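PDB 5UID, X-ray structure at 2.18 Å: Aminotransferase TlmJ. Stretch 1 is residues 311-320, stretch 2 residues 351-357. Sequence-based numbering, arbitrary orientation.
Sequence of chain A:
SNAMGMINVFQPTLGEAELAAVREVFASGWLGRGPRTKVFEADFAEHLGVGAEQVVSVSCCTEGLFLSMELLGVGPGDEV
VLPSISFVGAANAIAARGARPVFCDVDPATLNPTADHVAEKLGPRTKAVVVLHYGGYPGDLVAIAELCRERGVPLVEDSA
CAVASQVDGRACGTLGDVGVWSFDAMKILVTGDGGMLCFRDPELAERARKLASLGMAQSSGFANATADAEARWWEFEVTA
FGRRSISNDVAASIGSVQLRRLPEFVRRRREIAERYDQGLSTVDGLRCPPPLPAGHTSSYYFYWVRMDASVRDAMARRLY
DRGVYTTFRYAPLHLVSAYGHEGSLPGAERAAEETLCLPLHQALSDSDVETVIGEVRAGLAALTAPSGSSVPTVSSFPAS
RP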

# COMPACT_ATOMS: atom_id res chain seq x y z
N VAL A 311 -29.70 -22.92 12.19
CA VAL A 311 -30.32 -21.61 12.37
C VAL A 311 -29.33 -20.46 12.21
O VAL A 311 -29.76 -19.30 12.23
CB VAL A 311 -31.03 -21.50 13.73
CG1 VAL A 311 -31.93 -22.70 13.97
CG2 VAL A 311 -30.02 -21.33 14.86
N ARG A 312 -28.03 -20.74 12.05
CA ARG A 312 -27.05 -19.66 11.94
C ARG A 312 -27.31 -18.80 10.71
O ARG A 312 -27.37 -17.57 10.80
CB ARG A 312 -25.63 -20.25 11.89
CG ARG A 312 -24.51 -19.26 12.23
CD ARG A 312 -24.10 -18.40 11.04
NE ARG A 312 -23.79 -19.19 9.85
CZ ARG A 312 -22.61 -19.76 9.62
NH1 ARG A 312 -22.41 -20.47 8.52
NH2 ARG A 312 -21.62 -19.62 10.50
N ASP A 313 -27.46 -19.44 9.54
CA ASP A 313 -27.69 -18.68 8.32
C ASP A 313 -29.04 -17.97 8.34
O ASP A 313 -29.14 -16.81 7.94
CB ASP A 313 -27.58 -19.60 7.10
CG ASP A 313 -26.19 -20.19 6.94
OD1 ASP A 313 -25.29 -19.80 7.71
OD2 ASP A 313 -26.00 -21.03 6.04
N ALA A 314 -30.08 -18.66 8.82
CA ALA A 314 -31.39 -18.04 8.93
C ALA A 314 -31.37 -16.87 9.91
O ALA A 314 -32.14 -15.91 9.74
CB ALA A 314 -32.43 -19.08 9.35
N MSE A 315 -30.51 -16.93 10.92
CA MSE A 315 -30.38 -15.85 11.88
C MSE A 315 -29.80 -14.60 11.23
O MSE A 315 -30.29 -13.49 11.45
CB MSE A 315 -29.50 -16.28 13.05
CG MSE A 315 -29.47 -15.27 14.18
SE MSE A 315 -31.19 -15.17 15.08
CE MSE A 315 -30.97 -13.43 15.87
N ALA A 316 -28.76 -14.79 10.42
CA ALA A 316 -28.14 -13.66 9.74
C ALA A 316 -29.09 -13.05 8.72
O ALA A 316 -29.12 -11.82 8.55
CB ALA A 316 -26.83 -14.11 9.07
N ARG A 317 -29.87 -13.88 8.02
CA ARG A 317 -30.85 -13.36 7.08
C ARG A 317 -31.94 -12.56 7.80
O ARG A 317 -32.36 -11.50 7.33
CB ARG A 317 -31.48 -14.50 6.28
CG ARG A 317 -30.63 -15.02 5.14
CD ARG A 317 -30.69 -16.54 5.06
NE ARG A 317 -32.06 -17.05 5.09
CZ ARG A 317 -32.39 -18.32 5.28
NH1 ARG A 317 -33.66 -18.69 5.29
NH2 ARG A 317 -31.44 -19.22 5.48
N ARG A 318 -32.40 -13.06 8.95
CA ARG A 318 -33.43 -12.36 9.70
C ARG A 318 -32.90 -11.04 10.25
O ARG A 318 -33.55 -10.00 10.14
CB ARG A 318 -33.94 -13.25 10.84
CG ARG A 318 -35.05 -12.61 11.66
CD ARG A 318 -35.46 -13.51 12.82
NE ARG A 318 -36.43 -12.86 13.69
CZ ARG A 318 -37.74 -13.07 13.64
NH1 ARG A 318 -38.25 -13.93 12.76
NH2 ARG A 318 -38.55 -12.44 14.48
N LEU A 319 -31.71 -11.07 10.85
CA LEU A 319 -31.12 -9.85 11.40
C LEU A 319 -30.89 -8.81 10.30
O LEU A 319 -31.10 -7.61 10.52
CB LEU A 319 -29.81 -10.17 12.12
CG LEU A 319 -29.99 -10.94 13.43
CD1 LEU A 319 -28.66 -11.25 14.08
CD2 LEU A 319 -30.89 -10.16 14.37
N TYR A 320 -30.46 -9.26 9.12
CA TYR A 320 -30.27 -8.34 8.00
C TYR A 320 -31.57 -7.63 7.65
O TYR A 320 -31.59 -6.41 7.45
CB TYR A 320 -29.71 -9.08 6.79
CG TYR A 320 -29.37 -8.18 5.63
CD1 TYR A 320 -28.11 -7.62 5.51
CD2 TYR A 320 -30.32 -7.86 4.66
CE1 TYR A 320 -27.79 -6.79 4.45
CE2 TYR A 320 -30.01 -7.03 3.60
CZ TYR A 320 -28.74 -6.50 3.50
OH TYR A 320 -28.42 -5.67 2.45
N ALA A 351 -16.90 -24.41 13.83
CA ALA A 351 -16.96 -22.99 14.12
C ALA A 351 -17.50 -22.20 12.93
O ALA A 351 -18.25 -21.23 13.11
CB ALA A 351 -15.58 -22.47 14.53
N ALA A 352 -17.15 -22.61 11.71
CA ALA A 352 -17.62 -21.91 10.53
C ALA A 352 -19.11 -22.06 10.31
O ALA A 352 -19.72 -21.22 9.64
CB ALA A 352 -16.86 -22.40 9.29
N GLU A 353 -19.73 -23.12 10.85
CA GLU A 353 -21.15 -23.34 10.68
C GLU A 353 -22.00 -22.84 11.84
O GLU A 353 -23.21 -22.69 11.68
CB GLU A 353 -21.43 -24.83 10.48
CG GLU A 353 -20.99 -25.38 9.14
CD GLU A 353 -21.25 -26.87 9.01
OE1 GLU A 353 -20.52 -27.66 9.65
OE2 GLU A 353 -22.19 -27.24 8.27
N GLU A 354 -21.39 -22.57 13.00
CA GLU A 354 -22.14 -22.26 14.20
C GLU A 354 -21.91 -20.86 14.75
O GLU A 354 -22.64 -20.45 15.66
CB GLU A 354 -21.81 -23.28 15.31
CG GLU A 354 -22.19 -24.71 14.97
CD GLU A 354 -21.88 -25.68 16.09
OE1 GLU A 354 -21.22 -25.27 17.07
OE2 GLU A 354 -22.29 -26.86 15.99
N THR A 355 -20.95 -20.11 14.22
CA THR A 355 -20.57 -18.83 14.79
C THR A 355 -21.15 -17.69 13.97
O THR A 355 -21.19 -17.75 12.74
CB THR A 355 -19.04 -18.71 14.86
OG1 THR A 355 -18.49 -19.91 15.40
CG2 THR A 355 -18.65 -17.54 15.76
N LEU A 356 -21.59 -16.65 14.67
CA LEU A 356 -22.06 -15.42 14.05
C LEU A 356 -21.52 -14.25 14.85
O LEU A 356 -21.58 -14.25 16.09
CB LEU A 356 -23.59 -15.37 14.00
CG LEU A 356 -24.20 -14.25 13.15
CD1 LEU A 356 -23.89 -14.48 11.68
CD2 LEU A 356 -25.70 -14.13 13.37
N CYS A 357 -20.98 -13.25 14.16
CA CYS A 357 -20.38 -12.08 14.79
C CYS A 357 -21.38 -10.93 14.79
O CYS A 357 -21.90 -10.56 13.73
CB CYS A 357 -19.10 -11.68 14.07
SG CYS A 357 -17.85 -12.98 14.02

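Leu 356 forms the apolar centre of the contact. It lies on a strand that begins at Thr 355 and whose direction runs within 20° of the helix 311-320, with the two axes 8.9 Å apart at closest approach, and its CA-to-CB bond points toward that helix. Its two methyls meet one face of the helix: CD1 lies 3.9 Å from CB of Ala 316, while CD2 lies 4.0 Å from CG of the selenomethionine Met 315 and 4.2 Å from CD1 of Leu 319. Branched leucine can thus touch successive turns at once, and Ala 316 presents only a methyl to it at this point.

Arg 312, one turn earlier, carries the contact from apolar to polar. Its CD packs 4.0 Å from Leu 356 CD1, and its guanidinium reaches the place where the second stretch passes from helix to strand. There it meets two backbone carbonyls: NH2 donates to Ala 352 O at 2.6 Å and to Thr 355 O at 2.9 Å, both near the guanidinium plane, where its N-H groups point. A weak bond from NH1 to Ala 352 O (3.0 Å) adds to these. Asp 313 balances the buried charge through a salt bridge, Arg 312 NE to Asp 313 OD1, at 2.7 Å.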